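Local coordinates for protein serine-tRNA ligase (Naegleria fowleri, PDB 6BLJ) that probably activates serine with ATP and transfers it to its cognate tRNA, as a cytosolic class II aminoacyl-tRNA synthetase whose nucleotide site here holds AMP, at residues A[211-216]-A[329-334]; A[267-272]-A[313-318]. All coordinates share one frame; numbering follows the deposited sequence. Where two conformers were deposited one is given.

Contact 1 and contact 2 have centres about 12 Å apart, and both reach AMP and the second subunit. Their second segments, 313-318 and 329-334, stand at the two ends of the loop between the antiparallel strands 304-313 and 332-342, both of them contacting AMP. Direct links join the two sites: His-331 ND1 lies 2.8 Å from Arg-314 O, a probable hydrogen bond, and Arg-329 NH1 forms a salt bridge to Glu-316 OE1 at 3.0 Å. Segment 329-334 meets the base through Val-330 and Phe-333, whereas 313-318 supplies Arg-314 for the phosphate and Glu-316 for N6. Segments 211-216 and 267-272 each pack against one end of that loop.

Contact 1. Residues A[211-216]-A[329-334]; sequences GGRGYF and RVHQFE. With AMP (adenosine monophosphate), chain D.
Arg-213 and Val-330 mark the closest backbone approach, with CA atoms 5.5 Å apart, yet no main-chain hydrogen bond crosses directly. A type II turn from Gly-211 to Gly-214, following helix 203-210, faces the chain entering strand 332-342, and a water bridges Arg-213 O to His-331 N. Extended from CG to NE, the Arg-213 side chain crosses that of His-331 at about a right angle. Its CD sits over one ring face, 4.0 Å from the centroid and 23° off the normal, a CH-pi contact; Gly-212 O meets the ring edge at CD2 (2.9 Å), while ND1 is hydrogen-bonded to Arg-314 O. Arg-213 NH1 donates to Arg-329 O (3.0 Å) from above the carbonyl plane, and the guanidinium also bonds Lys-322 O and Asp-323 O. With CG between the backbone N and the carbonyl carbon (chi1 64°), Tyr-215 runs across Val-330, its CE1 against CG1, and donates from OH to Gln-332 O (2.7 Å); a second water joins OH to Glu-334 OE1. Val-330 N donates to AMP N1 (3.0 Å, 171°), Val-330 O accepts from N6 (2.8 Å), and Phe-333 covers the base, CZ to C4 3.5 Å. This pattern suits adenine and would mismatch guanine, with its N1 hydrogen and C6 carbonyl.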
loop_
_atom_site.group_PDB
_atom_site.type_symbol
_atom_site.label_atom_id
_atom_site.label_comp_id
_atom_site.label_asym_id
_atom_site.label_seq_id
_atom_site.Cartn_x
_atom_site.Cartn_y
_atom_site.Cartn_z
ATOM N N GLY A 211 -12.692 -2.553 -12.767
ATOM C CA GLY A 211 -11.597 -3.400 -12.308
ATOM C C GLY A 211 -12.083 -4.712 -11.721
ATOM O O GLY A 211 -13.254 -5.081 -11.823
ATOM N N GLY A 212 -11.153 -5.432 -11.096
ATOM C CA GLY A 212 -11.473 -6.762 -10.595
ATOM C C GLY A 212 -12.652 -6.735 -9.632
ATOM O O GLY A 212 -12.843 -5.776 -8.877
ATOM N N ARG A 213 -13.476 -7.786 -9.699
ATOM C CA ARG A 213 -14.714 -7.948 -8.921
ATOM C C ARG A 213 -15.772 -6.886 -9.220
ATOM O O ARG A 213 -16.810 -6.852 -8.543
ATOM C CB ARG A 213 -14.445 -7.961 -7.405
ATOM C CG ARG A 213 -13.337 -8.995 -6.956
ATOM C CD ARG A 213 -13.308 -9.158 -5.389
ATOM N NE ARG A 213 -12.262 -10.088 -4.974
ATOM C CZ ARG A 213 -12.465 -11.390 -4.772
ATOM N NH1 ARG A 213 -13.681 -11.917 -4.913
ATOM N NH2 ARG A 213 -11.453 -12.175 -4.429
ATOM N N GLY A 214 -15.563 -6.022 -10.212
ATOM C CA GLY A 214 -16.577 -5.015 -10.530
ATOM C C GLY A 214 -17.838 -5.629 -11.116
ATOM O O GLY A 214 -17.800 -6.629 -11.838
ATOM N N TYR A 215 -18.988 -5.010 -10.823
ATOM C CA TYR A 215 -20.253 -5.548 -11.312
ATOM C C TYR A 215 -21.245 -4.422 -11.563
ATOM O O TYR A 215 -21.212 -3.386 -10.896
ATOM C CB TYR A 215 -20.868 -6.573 -10.321
ATOM C CG TYR A 215 -21.254 -5.977 -8.964
ATOM C CD1 TYR A 215 -20.288 -5.764 -7.973
ATOM C CD2 TYR A 215 -22.584 -5.656 -8.665
ATOM C CE1 TYR A 215 -20.633 -5.223 -6.722
ATOM C CE2 TYR A 215 -22.949 -5.129 -7.407
ATOM C CZ TYR A 215 -21.963 -4.910 -6.456
ATOM O OH TYR A 215 -22.287 -4.385 -5.232
ATOM N N PHE A 216 -22.127 -4.635 -12.541
ATOM C CA PHE A 216 -23.398 -3.916 -12.634
ATOM C C PHE A 216 -24.518 -4.862 -12.231
ATOM O O PHE A 216 -24.513 -6.030 -12.625
ATOM C CB PHE A 216 -23.718 -3.423 -14.055
ATOM C CG PHE A 216 -22.799 -2.350 -14.588
ATOM C CD1 PHE A 216 -23.243 -1.028 -14.711
ATOM C CD2 PHE A 216 -21.537 -2.674 -15.049
ATOM C CE1 PHE A 216 -22.404 -0.032 -15.258
ATOM C CE2 PHE A 216 -20.671 -1.682 -15.592
ATOM C CZ PHE A 216 -21.112 -0.367 -15.705
ATOM N N ARG A 329 -18.335 -11.857 -2.725
ATOM C CA ARG A 329 -17.200 -11.110 -2.190
ATOM C C ARG A 329 -16.798 -10.085 -3.234
ATOM O O ARG A 329 -16.242 -10.449 -4.281
ATOM C CB ARG A 329 -16.024 -12.038 -1.862
ATOM C CG ARG A 329 -14.816 -11.300 -1.294
ATOM C CD ARG A 329 -13.625 -12.236 -1.100
ATOM N NE ARG A 329 -13.947 -13.349 -0.215
ATOM C CZ ARG A 329 -13.918 -13.285 1.112
ATOM N NH1 ARG A 329 -13.557 -12.157 1.718
ATOM N NH2 ARG A 329 -14.239 -14.352 1.836
ATOM N N VAL A 330 -17.043 -8.809 -2.935
ATOM C CA VAL A 330 -16.820 -7.712 -3.862
ATOM C C VAL A 330 -16.048 -6.609 -3.137
ATOM O O VAL A 330 -15.786 -6.699 -1.940
ATOM C CB VAL A 330 -18.146 -7.181 -4.440
ATOM C CG1 VAL A 330 -18.751 -8.199 -5.411
ATOM C CG2 VAL A 330 -19.142 -6.885 -3.302
ATOM N N HIS A 331 -15.673 -5.565 -3.886
ATOM C CA HIS A 331 -15.030 -4.383 -3.321
ATOM C C HIS A 331 -16.024 -3.317 -2.885
ATOM O O HIS A 331 -15.619 -2.380 -2.191
ATOM C CB HIS A 331 -14.064 -3.739 -4.323
ATOM C CG HIS A 331 -12.972 -4.650 -4.787
ATOM N ND1 HIS A 331 -12.025 -5.175 -3.934
ATOM C CD2 HIS A 331 -12.657 -5.102 -6.025
ATOM C CE1 HIS A 331 -11.181 -5.922 -4.627
ATOM N NE2 HIS A 331 -11.547 -5.902 -5.895
ATOM N N GLN A 332 -17.298 -3.448 -3.269
ATOM C CA GLN A 332 -18.306 -2.409 -3.074
ATOM C C GLN A 332 -19.652 -3.062 -2.789
ATOM O O GLN A 332 -20.161 -3.820 -3.624
ATOM C CB GLN A 332 -18.386 -1.522 -4.326
ATOM C CG GLN A 332 -19.480 -0.471 -4.334
ATOM C CD GLN A 332 -19.638 0.151 -5.723
ATOM O OE1 GLN A 332 -18.659 0.532 -6.362
ATOM N NE2 GLN A 332 -20.866 0.216 -6.205
ATOM N N PHE A 333 -20.234 -2.757 -1.630
ATOM C CA PHE A 333 -21.537 -3.315 -1.274
ATOM C C PHE A 333 -22.202 -2.421 -0.228
ATOM O O PHE A 333 -21.530 -1.690 0.513
ATOM C CB PHE A 333 -21.389 -4.761 -0.760
ATOM C CG PHE A 333 -20.502 -4.890 0.469
ATOM C CD1 PHE A 333 -19.126 -4.988 0.337
ATOM C CD2 PHE A 333 -21.047 -4.911 1.746
ATOM C CE1 PHE A 333 -18.294 -5.120 1.461
ATOM C CE2 PHE A 333 -20.227 -5.030 2.872
ATOM C CZ PHE A 333 -18.838 -5.139 2.719
ATOM N N GLU A 334 -23.536 -2.475 -0.179
ATOM C CA GLU A 334 -24.272 -1.750 0.854
ATOM C C GLU A 334 -24.486 -2.637 2.063
ATOM O O GLU A 334 -24.648 -3.857 1.941
ATOM C CB GLU A 334 -25.634 -1.239 0.354
ATOM C CG GLU A 334 -25.529 -0.022 -0.551
ATOM C CD GLU A 334 -24.950 -0.359 -1.931
ATOM O OE1 GLU A 334 -25.475 -1.294 -2.591
ATOM O OE2 GLU A 334 -23.991 0.317 -2.358
HETATM P P AMP D . -17.004 -8.024 8.588
HETATM O O1P AMP D . -15.720 -8.536 7.933
HETATM O O2P AMP D . -17.129 -6.583 8.890
HETATM O O3P AMP D . -17.305 -8.901 9.795
HETATM O "O5'" AMP D . -18.159 -8.349 7.541
HETATM C "C5'" AMP D . -19.529 -8.149 7.863
HETATM C "C4'" AMP D . -20.421 -8.742 6.793
HETATM O "O4'" AMP D . -20.314 -7.961 5.575
HETATM C "C3'" AMP D . -20.070 -10.150 6.365
HETATM O "O3'" AMP D . -20.605 -11.132 7.231
HETATM C "C2'" AMP D . -20.620 -10.225 4.952
HETATM O "O2'" AMP D . -22.020 -10.447 4.986
HETATM C "C1'" AMP D . -20.366 -8.807 4.449
HETATM N N9 AMP D . -19.096 -8.675 3.694
HETATM C C8 AMP D . -17.837 -8.587 4.229
HETATM N N7 AMP D . -16.882 -8.471 3.333
HETATM C C5 AMP D . -17.561 -8.477 2.124
HETATM C C6 AMP D . -17.123 -8.385 0.788
HETATM N N6 AMP D . -15.840 -8.210 0.428
HETATM N N1 AMP D . -18.055 -8.460 -0.185
HETATM C C2 AMP D . -19.342 -8.586 0.164
HETATM N N3 AMP D . -19.877 -8.656 1.386
HETATM C C4 AMP D . -18.930 -8.606 2.331
HETATM O O HOH W 1 -16.673 -4.914 -6.684
HETATM O O HOH W 2 -24.705 -3.547 -3.932
#

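Contact 2. Residues A[267-272]-A[313-318]; sequences ELYTVT and FRKEVG. With AMP (adenosine monophosphate), chain D.
Lys-315 N donates to Glu-267 O at 2.8 Å and 165°, approaching from above the carbonyl plane. The same oxygen takes a second, weaker approach from Arg-314 CA (3.4 Å), a CA-H...O contact. Beyond the backbone, the Lys-315 side chain slides past Tyr-269 in the opposite direction: CG stands over the ring centre, 3.5 Å from the centroid and 3° off its normal, a CH-pi contact. A bend at chi3 (-59°) then carries NZ round to Asp-265 O, near the end of helix 263-266, to which it donates; a weak bond goes to Leu-268 O (3.2 Å), while a water that accepts from NZ (2.9 Å) donates in turn to Leu-268 O. Another water accepts from Tyr-269 N and donates to Phe-313 O, so one water satisfies this N-H and this carbonyl across the contact.

Segment 313-318, FRKEVG, carries the Arg-x-Glu signature of class II motif 2, at the end of strand 304-313. In the partner segment, strand 270-272 continues its sheet antiparallel into the second subunit, whose Phe-249 meets the Tyr-269 ring edge-to-face.

All three nitrogens of the Arg-314 guanidinium have acceptors: NE bonds Ala-282 O, NH1 bonds AMP O1P (2.9 Å) and NH2 bonds AMP O2P. Glu-267 OE2 lies over one face, 4.0 Å from NH1, a long salt bridge of charges only, since the oxygen is well out of the guanidinium plane and no N-H points at it; AMP C8 lies over the opposite face. Glu-267 OE1 accepts from Gln-263. Glu-316 OE2 takes an N-H of AMP N6 at 3.0 Å.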
loop_
_atom_site.group_PDB
_atom_site.type_symbol
_atom_site.label_atom_id
_atom_site.label_comp_id
_atom_site.label_asym_id
_atom_site.label_seq_id
_atom_site.Cartn_x
_atom_site.Cartn_y
_atom_site.Cartn_z
ATOM N N GLU A 267 -7.219 -3.731 3.562
ATOM C CA GLU A 267 -8.652 -3.470 3.471
ATOM C C GLU A 267 -9.025 -2.115 2.887
ATOM O O GLU A 267 -9.992 -2.028 2.106
ATOM C CB GLU A 267 -9.275 -3.613 4.867
ATOM C CG GLU A 267 -10.748 -3.224 4.937
ATOM C CD GLU A 267 -11.314 -3.443 6.340
ATOM O OE1 GLU A 267 -11.119 -2.598 7.251
ATOM O OE2 GLU A 267 -11.954 -4.473 6.511
ATOM N N LEU A 268 -8.320 -1.046 3.245
ATOM C CA LEU A 268 -8.817 0.314 3.039
ATOM C C LEU A 268 -8.247 0.952 1.773
ATOM O O LEU A 268 -7.031 1.046 1.620
ATOM C CB LEU A 268 -8.473 1.187 4.248
ATOM C CG LEU A 268 -9.116 0.698 5.547
ATOM C CD1 LEU A 268 -8.641 1.561 6.737
ATOM C CD2 LEU A 268 -10.618 0.753 5.433
ATOM N N TYR A 269 -9.123 1.419 0.886
ATOM C CA TYR A 269 -8.678 2.261 -0.223
ATOM C C TYR A 269 -8.302 3.664 0.262
ATOM O O TYR A 269 -8.912 4.211 1.186
ATOM C CB TYR A 269 -9.783 2.407 -1.270
ATOM C CG TYR A 269 -10.124 1.160 -2.086
ATOM C CD1 TYR A 269 -9.435 0.854 -3.261
ATOM C CD2 TYR A 269 -11.166 0.326 -1.697
ATOM C CE1 TYR A 269 -9.768 -0.263 -4.025
ATOM C CE2 TYR A 269 -11.516 -0.802 -2.450
ATOM C CZ TYR A 269 -10.818 -1.096 -3.605
ATOM O OH TYR A 269 -11.176 -2.193 -4.358
ATOM N N THR A 270 -7.332 4.283 -0.411
ATOM C CA THR A 270 -7.010 5.690 -0.177
ATOM C C THR A 270 -7.715 6.560 -1.215
ATOM O O THR A 270 -7.831 6.170 -2.383
ATOM C CB THR A 270 -5.491 5.911 -0.242
ATOM O OG1 THR A 270 -4.863 5.179 0.816
ATOM C CG2 THR A 270 -5.132 7.397 -0.106
ATOM N N VAL A 271 -8.183 7.741 -0.800
ATOM C CA VAL A 271 -8.881 8.681 -1.679
ATOM C C VAL A 271 -8.197 10.038 -1.597
ATOM O O VAL A 271 -8.035 10.573 -0.493
ATOM C CB VAL A 271 -10.361 8.813 -1.280
ATOM C CG1 VAL A 271 -10.986 10.036 -1.940
ATOM C CG2 VAL A 271 -11.090 7.562 -1.657
ATOM N N THR A 272 -7.806 10.600 -2.747
ATOM C CA THR A 272 -7.076 11.862 -2.777
ATOM C C THR A 272 -7.709 12.853 -3.752
ATOM O O THR A 272 -8.435 12.478 -4.673
ATOM C CB THR A 272 -5.613 11.654 -3.185
ATOM O OG1 THR A 272 -5.582 11.194 -4.538
ATOM C CG2 THR A 272 -4.939 10.610 -2.290
ATOM N N PHE A 313 -16.459 -0.269 1.235
ATOM C CA PHE A 313 -15.419 -0.507 0.238
ATOM C C PHE A 313 -14.282 -1.301 0.862
ATOM O O PHE A 313 -13.761 -0.920 1.918
ATOM C CB PHE A 313 -14.883 0.806 -0.330
ATOM C CG PHE A 313 -15.956 1.712 -0.911
ATOM C CD1 PHE A 313 -16.257 1.679 -2.269
ATOM C CD2 PHE A 313 -16.651 2.601 -0.096
ATOM C CE1 PHE A 313 -17.233 2.534 -2.807
ATOM C CE2 PHE A 313 -17.633 3.446 -0.624
ATOM C CZ PHE A 313 -17.916 3.413 -1.974
ATOM N N ARG A 314 -13.880 -2.393 0.207
ATOM C CA ARG A 314 -12.851 -3.260 0.765
ATOM C C ARG A 314 -11.924 -3.751 -0.334
ATOM O O ARG A 314 -12.380 -4.326 -1.325
ATOM C CB ARG A 314 -13.485 -4.438 1.503
ATOM C CG ARG A 314 -14.344 -3.970 2.665
ATOM C CD ARG A 314 -14.699 -5.091 3.555
ATOM N NE ARG A 314 -15.570 -4.646 4.623
ATOM C CZ ARG A 314 -15.819 -5.374 5.700
ATOM N NH1 ARG A 314 -15.239 -6.573 5.829
ATOM N NH2 ARG A 314 -16.649 -4.910 6.624
ATOM N N LYS A 315 -10.617 -3.552 -0.136
ATOM C CA LYS A 315 -9.649 -3.932 -1.151
ATOM C C LYS A 315 -9.530 -5.456 -1.279
ATOM O O LYS A 315 -9.209 -5.952 -2.360
ATOM C CB LYS A 315 -8.283 -3.318 -0.837
ATOM C CG LYS A 315 -8.257 -1.782 -0.881
ATOM C CD LYS A 315 -6.818 -1.269 -0.916
ATOM C CE LYS A 315 -6.054 -1.759 0.309
ATOM N NZ LYS A 315 -4.798 -1.000 0.497
ATOM N N GLU A 316 -9.795 -6.202 -0.206
ATOM C CA GLU A 316 -9.734 -7.676 -0.237
ATOM C C GLU A 316 -8.382 -8.174 -0.755
ATOM O O GLU A 316 -8.297 -9.174 -1.475
ATOM C CB GLU A 316 -10.875 -8.261 -1.082
ATOM C CG GLU A 316 -12.271 -7.927 -0.545
ATOM C CD GLU A 316 -12.515 -8.572 0.796
ATOM O OE1 GLU A 316 -12.060 -9.723 0.959
ATOM O OE2 GLU A 316 -13.152 -7.937 1.674
ATOM N N VAL A 317 -7.312 -7.478 -0.378
ATOM C CA VAL A 317 -5.988 -7.854 -0.877
ATOM C C VAL A 317 -5.623 -9.272 -0.445
ATOM O O VAL A 317 -5.014 -10.026 -1.212
ATOM C CB VAL A 317 -4.928 -6.826 -0.435
ATOM C CG1 VAL A 317 -3.516 -7.340 -0.761
ATOM C CG2 VAL A 317 -5.157 -5.536 -1.183
ATOM N N GLY A 318 -5.970 -9.653 0.784
ATOM C CA GLY A 318 -5.672 -11.001 1.236
ATOM C C GLY A 318 -6.491 -12.110 0.581
ATOM O O GLY A 318 -6.154 -13.287 0.763
HETATM P P AMP D . -17.004 -8.024 8.588
HETATM O O1P AMP D . -15.720 -8.536 7.933
HETATM O O2P AMP D . -17.129 -6.583 8.890
HETATM O O3P AMP D . -17.305 -8.901 9.795
HETATM O "O5'" AMP D . -18.159 -8.349 7.541
HETATM C "C5'" AMP D . -19.529 -8.149 7.863
HETATM C "C4'" AMP D . -20.421 -8.742 6.793
HETATM O "O4'" AMP D . -20.314 -7.961 5.575
HETATM C "C3'" AMP D . -20.070 -10.150 6.365
HETATM O "O3'" AMP D . -20.605 -11.132 7.231
HETATM C "C2'" AMP D . -20.620 -10.225 4.952
HETATM O "O2'" AMP D . -22.020 -10.447 4.986
HETATM C "C1'" AMP D . -20.366 -8.807 4.449
HETATM N N9 AMP D . -19.096 -8.675 3.694
HETATM C C8 AMP D . -17.837 -8.587 4.229
HETATM N N7 AMP D . -16.882 -8.471 3.333
HETATM C C5 AMP D . -17.561 -8.477 2.124
HETATM C C6 AMP D . -17.123 -8.385 0.788
HETATM N N6 AMP D . -15.840 -8.210 0.428
HETATM N N1 AMP D . -18.055 -8.460 -0.185
HETATM C C2 AMP D . -19.342 -8.586 0.164
HETATM N N3 AMP D . -19.877 -8.656 1.386
HETATM C C4 AMP D . -18.930 -8.606 2.331
HETATM O O HOH W 3 -4.605 1.864 0.076
HETATM O O HOH W 4 -11.843 1.193 1.824
#